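Local coordinates for sortase family protein (Clostridium perfringens, PDB 6IXZ) that is a class C sortase, a cysteine transpeptidase of the kind that probably joins pilin subunits into pili on the bacterial surface, at residues N3-T15 with V60-P74. Numbering follows the deposited sequence.
Sequences NNKFAVSTISDYT and VLGYIEIPSINIKLP
The ring of Y14 sets one face over G62 CA, which lies somewhat toward the rim, 3.5 Å from the ring centroid and 16° off the ring normal, a CH-pi contact. Glycine suits this place: its backbone angles (phi 151°, psi -149°) are ones that glycine alone takes easily, and with no CB its CA can come close under the ring. Y14 reaches the strand because its CG stands anti to the backbone N, and V60 meets the ring obliquely, CG2 lying 3.6 Å from Y14 CD1. The hydroxyl, beside L61 O, makes a weak hydrogen bond with the backbone N of L136.

One turn back, I11 fits between Y63 and P74, crossing both side chains at about a right angle. Its two branches divide the work: CG2 lies over one face of the Y63 ring, while CG1 runs to P74, 3.7 Å from CD, and carries CD1 on to Y63 CB and the backbone of L73. The aliphatic part of K72 borders the same methyl. The compact proline ring also receives A7, whose CB is 3.9 Å from P74 CD, and T10, whose CG2 is 3.8 Å from P74 CB. The small alanine lets the helix come near. Threonine turns its methyl to the proline while OG1 bonds back to F6 O at 2.7 Å, so its polar atom is satisfied within the helix.

Helix 5-18 thus packs against the hairpin of strands 60-66 and 71-77 in the sortase beta-barrel, with H134 stacking on Y63 from the adjoining strand. Since methyls, a proline and aromatic faces dominate the interface, these two segments are held together chiefly by apolar burial and shape.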
loop_
_atom_site.group_PDB
_atom_site.type_symbol
_atom_site.label_atom_id
_atom_site.label_comp_id
_atom_site.label_asym_id
_atom_site.label_seq_id
_atom_site.Cartn_x
_atom_site.Cartn_y
_atom_site.Cartn_z
ATOM N N ASN A 3 -1.078 14.790 16.245
ATOM C CA ASN A 3 -2.410 14.869 15.576
ATOM C C ASN A 3 -3.089 13.507 15.543
ATOM O O ASN A 3 -4.186 13.332 16.099
ATOM C CB ASN A 3 -2.266 15.425 14.150
ATOM C CG ASN A 3 -3.580 15.932 13.586
ATOM O OD1 ASN A 3 -4.643 15.514 14.024
ATOM N ND2 ASN A 3 -3.511 16.758 12.552
ATOM N N ASN A 4 -2.392 12.541 14.936
ATOM C CA ASN A 4 -2.947 11.236 14.601
ATOM C C ASN A 4 -2.550 10.202 15.642
ATOM O O ASN A 4 -1.856 9.229 15.343
ATOM C CB ASN A 4 -2.517 10.785 13.190
ATOM C CG ASN A 4 -1.012 10.621 13.055
ATOM O OD1 ASN A 4 -0.250 11.093 13.899
ATOM N ND2 ASN A 4 -0.576 9.994 11.958
ATOM N N LYS A 5 -3.016 10.456 16.864
ATOM C CA LYS A 5 -2.943 9.531 17.989
ATOM C C LYS A 5 -3.246 8.080 17.626
ATOM O O LYS A 5 -2.555 7.170 18.076
ATOM C CB LYS A 5 -3.945 9.971 19.072
ATOM C CG LYS A 5 -3.600 11.264 19.799
ATOM C CD LYS A 5 -2.504 11.053 20.825
ATOM C CE LYS A 5 -1.246 11.829 20.476
ATOM N NZ LYS A 5 -1.343 13.228 20.973
ATOM N N PHE A 6 -4.371 7.862 16.952
ATOM C CA PHE A 6 -4.863 6.514 16.691
ATOM C C PHE A 6 -3.904 5.764 15.763
ATOM O O PHE A 6 -3.593 4.586 15.981
ATOM C CB PHE A 6 -6.251 6.582 16.056
ATOM C CG PHE A 6 -7.068 5.330 16.246
ATOM C CD1 PHE A 6 -8.180 5.328 17.083
ATOM C CD2 PHE A 6 -6.736 4.160 15.570
ATOM C CE1 PHE A 6 -8.944 4.186 17.245
ATOM C CE2 PHE A 6 -7.492 3.008 15.734
ATOM C CZ PHE A 6 -8.590 3.019 16.580
ATOM N N ALA A 7 -3.445 6.446 14.718
ATOM C CA ALA A 7 -2.433 5.862 13.833
ATOM C C ALA A 7 -1.143 5.482 14.585
ATOM O O ALA A 7 -0.708 4.331 14.529
ATOM C CB ALA A 7 -2.137 6.783 12.647
ATOM N N VAL A 8 -0.530 6.427 15.285
ATOM C CA VAL A 8 0.741 6.134 15.981
ATOM C C VAL A 8 0.583 4.891 16.874
ATOM O O VAL A 8 1.498 4.095 17.028
ATOM C CB VAL A 8 1.206 7.336 16.849
ATOM C CG1 VAL A 8 0.110 7.738 17.826
ATOM C CG2 VAL A 8 2.485 7.006 17.618
ATOM N N SER A 9 -0.574 4.747 17.503
ATOM C CA SER A 9 -0.767 3.660 18.452
ATOM C C SER A 9 -0.894 2.371 17.655
ATOM O O SER A 9 -0.515 1.279 18.118
ATOM C CB SER A 9 -2.037 3.889 19.269
ATOM O OG SER A 9 -2.255 2.814 20.158
ATOM N N THR A 10 -1.428 2.524 16.449
ATOM C CA THR A 10 -1.632 1.424 15.533
ATOM C C THR A 10 -0.303 0.850 15.083
ATOM O O THR A 10 -0.101 -0.361 15.112
ATOM C CB THR A 10 -2.469 1.867 14.335
ATOM O OG1 THR A 10 -3.797 2.211 14.793
ATOM C CG2 THR A 10 -2.581 0.723 13.318
ATOM N N ILE A 11 0.642 1.708 14.753
ATOM C CA ILE A 11 1.934 1.202 14.311
ATOM C C ILE A 11 2.622 0.431 15.423
ATOM O O ILE A 11 3.247 -0.601 15.184
ATOM C CB ILE A 11 2.847 2.322 13.807
ATOM C CG1 ILE A 11 2.308 2.863 12.466
ATOM C CG2 ILE A 11 4.266 1.791 13.661
ATOM C CD1 ILE A 11 3.128 3.981 11.842
ATOM N N SER A 12 2.534 0.954 16.644
ATOM C CA SER A 12 3.131 0.298 17.817
ATOM C C SER A 12 2.578 -1.104 18.061
ATOM O O SER A 12 3.334 -2.057 18.206
ATOM C CB SER A 12 2.911 1.155 19.072
ATOM O OG SER A 12 3.535 0.562 20.197
ATOM N N ASP A 13 1.251 -1.203 18.124
ATOM C CA ASP A 13 0.547 -2.473 18.219
ATOM C C ASP A 13 1.038 -3.476 17.187
ATOM O O ASP A 13 1.216 -4.654 17.494
ATOM C CB ASP A 13 -0.947 -2.253 17.945
ATOM C CG ASP A 13 -1.658 -1.614 19.089
ATOM O OD1 ASP A 13 -2.884 -1.380 18.968
ATOM O OD2 ASP A 13 -1.000 -1.384 20.116
ATOM N N TYR A 14 1.083 -3.036 15.929
ATOM C CA TYR A 14 1.439 -3.911 14.824
ATOM C C TYR A 14 2.837 -4.484 15.031
ATOM O O TYR A 14 3.058 -5.673 14.840
ATOM C CB TYR A 14 1.414 -3.164 13.491
ATOM C CG TYR A 14 2.221 -3.871 12.425
ATOM C CD1 TYR A 14 1.665 -4.917 11.702
ATOM C CD2 TYR A 14 3.555 -3.554 12.206
ATOM C CE1 TYR A 14 2.414 -5.637 10.788
ATOM C CE2 TYR A 14 4.314 -4.263 11.297
ATOM C CZ TYR A 14 3.740 -5.320 10.601
ATOM O OH TYR A 14 4.481 -5.994 9.661
ATOM N N THR A 15 3.778 -3.633 15.420
ATOM C CA THR A 15 5.155 -4.072 15.613
ATOM C C THR A 15 5.251 -5.095 16.756
ATOM O O THR A 15 5.710 -6.220 16.570
ATOM C CB THR A 15 6.069 -2.877 15.900
ATOM O OG1 THR A 15 5.998 -1.945 14.811
ATOM C CG2 THR A 15 7.514 -3.334 16.078
ATOM N N VAL A 60 -4.165 -4.564 9.653
ATOM C CA VAL A 60 -2.973 -3.786 9.351
ATOM C C VAL A 60 -1.810 -4.713 9.016
ATOM O O VAL A 60 -1.540 -5.680 9.731
ATOM C CB VAL A 60 -2.648 -2.742 10.447
ATOM C CG1 VAL A 60 -3.641 -2.798 11.590
ATOM C CG2 VAL A 60 -1.209 -2.816 10.945
ATOM N N LEU A 61 -1.154 -4.407 7.904
ATOM C CA LEU A 61 -0.123 -5.242 7.291
ATOM C C LEU A 61 1.286 -4.720 7.587
ATOM O O LEU A 61 2.284 -5.372 7.277
ATOM C CB LEU A 61 -0.307 -5.223 5.778
ATOM C CG LEU A 61 -1.709 -5.520 5.254
ATOM C CD1 LEU A 61 -1.734 -5.375 3.740
ATOM C CD2 LEU A 61 -2.124 -6.916 5.681
ATOM N N GLY A 62 1.363 -3.510 8.113
ATOM C CA GLY A 62 2.639 -2.900 8.404
ATOM C C GLY A 62 2.520 -1.401 8.290
ATOM O O GLY A 62 1.422 -0.847 8.482
ATOM N N TYR A 63 3.612 -0.750 7.892
ATOM C CA TYR A 63 3.588 0.685 7.628
ATOM C C TYR A 63 4.522 1.177 6.496
ATOM O O TYR A 63 5.423 0.475 6.026
ATOM C CB TYR A 63 3.896 1.451 8.914
ATOM C CG TYR A 63 5.233 1.098 9.520
ATOM C CD1 TYR A 63 6.340 1.930 9.353
ATOM C CD2 TYR A 63 5.402 -0.095 10.216
ATOM C CE1 TYR A 63 7.577 1.578 9.880
ATOM C CE2 TYR A 63 6.624 -0.449 10.749
ATOM C CZ TYR A 63 7.696 0.399 10.610
ATOM O OH TYR A 63 8.901 0.038 11.161
ATOM N N ILE A 64 4.307 2.418 6.100
ATOM C CA ILE A 64 5.108 3.058 5.090
ATOM C C ILE A 64 5.843 4.252 5.701
ATOM O O ILE A 64 5.294 4.976 6.533
ATOM C CB ILE A 64 4.238 3.503 3.881
ATOM C CG1 ILE A 64 5.084 4.186 2.812
ATOM C CG2 ILE A 64 3.094 4.422 4.318
ATOM C CD1 ILE A 64 4.391 4.285 1.468
ATOM N N GLU A 65 7.102 4.427 5.307
ATOM C CA GLU A 65 7.864 5.631 5.659
ATOM C C GLU A 65 8.304 6.372 4.405
ATOM O O GLU A 65 8.728 5.747 3.439
ATOM C CB GLU A 65 9.107 5.269 6.475
ATOM C CG GLU A 65 8.838 4.461 7.722
ATOM C CD GLU A 65 10.115 4.232 8.512
ATOM O OE1 GLU A 65 10.240 4.805 9.610
ATOM O OE2 GLU A 65 11.044 3.607 7.956
ATOM N N ILE A 66 8.108 7.688 4.397
ATOM C CA ILE A 66 8.601 8.565 3.328
ATOM C C ILE A 66 9.420 9.696 3.961
ATOM O O ILE A 66 8.887 10.733 4.343
ATOM C CB ILE A 66 7.445 9.173 2.489
ATOM C CG1 ILE A 66 6.395 8.105 2.116
ATOM C CG2 ILE A 66 7.992 9.822 1.225
ATOM C CD1 ILE A 66 5.229 8.636 1.317
ATOM N N PRO A 67 10.745 9.507 4.051
ATOM C CA PRO A 67 11.606 10.433 4.832
ATOM C C PRO A 67 11.559 11.898 4.378
ATOM O O PRO A 67 11.438 12.826 5.194
ATOM C CB PRO A 67 13.020 9.857 4.655
ATOM C CG PRO A 67 12.877 8.524 4.014
ATOM C CD PRO A 67 11.487 8.385 3.449
ATOM N N SER A 68 11.584 12.110 3.074
ATOM C CA SER A 68 11.694 13.436 2.538
ATOM C C SER A 68 10.498 14.274 2.926
ATOM O O SER A 68 10.602 15.497 3.002
ATOM C CB SER A 68 11.847 13.377 1.011
ATOM O OG SER A 68 10.687 12.848 0.393
ATOM N N ILE A 69 9.354 13.632 3.169
ATOM C CA ILE A 69 8.176 14.363 3.582
ATOM C C ILE A 69 7.661 13.968 4.979
ATOM O O ILE A 69 6.538 14.291 5.339
ATOM C CB ILE A 69 7.052 14.273 2.526
ATOM C CG1 ILE A 69 6.935 12.868 1.966
ATOM C CG2 ILE A 69 7.309 15.250 1.372
ATOM C CD1 ILE A 69 5.710 12.655 1.087
ATOM N N ASN A 70 8.509 13.356 5.800
ATOM C CA ASN A 70 8.130 13.092 7.202
ATOM C C ASN A 70 6.818 12.290 7.320
ATOM O O ASN A 70 5.954 12.599 8.141
ATOM C CB ASN A 70 8.003 14.412 7.978
ATOM C CG ASN A 70 9.352 15.120 8.153
ATOM O OD1 ASN A 70 9.417 16.268 8.614
ATOM N ND2 ASN A 70 10.425 14.440 7.779
ATOM N N ILE A 71 6.686 11.242 6.529
ATOM C CA ILE A 71 5.508 10.384 6.619
ATOM C C ILE A 71 5.863 9.031 7.218
ATOM O O ILE A 71 6.832 8.391 6.823
ATOM C CB ILE A 71 4.859 10.204 5.243
ATOM C CG1 ILE A 71 4.161 11.510 4.856
ATOM C CG2 ILE A 71 3.907 9.005 5.234
ATOM C CD1 ILE A 71 3.485 11.504 3.510
ATOM N N LYS A 72 5.062 8.601 8.183
ATOM C CA LYS A 72 5.152 7.251 8.751
ATOM C C LYS A 72 3.729 6.820 9.114
ATOM O O LYS A 72 3.136 7.405 10.017
ATOM C CB LYS A 72 6.002 7.295 10.029
ATOM C CG LYS A 72 6.441 5.945 10.573
ATOM C CD LYS A 72 7.141 6.133 11.908
ATOM C CE LYS A 72 7.102 4.873 12.746
ATOM N NZ LYS A 72 8.061 4.941 13.888
ATOM N N LEU A 73 3.137 5.911 8.343
ATOM C CA LEU A 73 1.684 5.614 8.467
ATOM C C LEU A 73 1.431 4.096 8.411
ATOM O O LEU A 73 2.112 3.382 7.657
ATOM C CB LEU A 73 0.908 6.289 7.333
ATOM C CG LEU A 73 0.809 7.824 7.354
ATOM C CD1 LEU A 73 0.328 8.372 6.035
ATOM C CD2 LEU A 73 -0.053 8.332 8.489
ATOM N N PRO A 74 0.410 3.603 9.154
ATOM C CA PRO A 74 -0.004 2.194 9.017
ATOM C C PRO A 74 -0.640 1.973 7.675
ATOM O O PRO A 74 -1.209 2.902 7.115
ATOM C CB PRO A 74 -1.049 1.996 10.123
ATOM C CG PRO A 74 -1.487 3.372 10.493
ATOM C CD PRO A 74 -0.298 4.273 10.251
#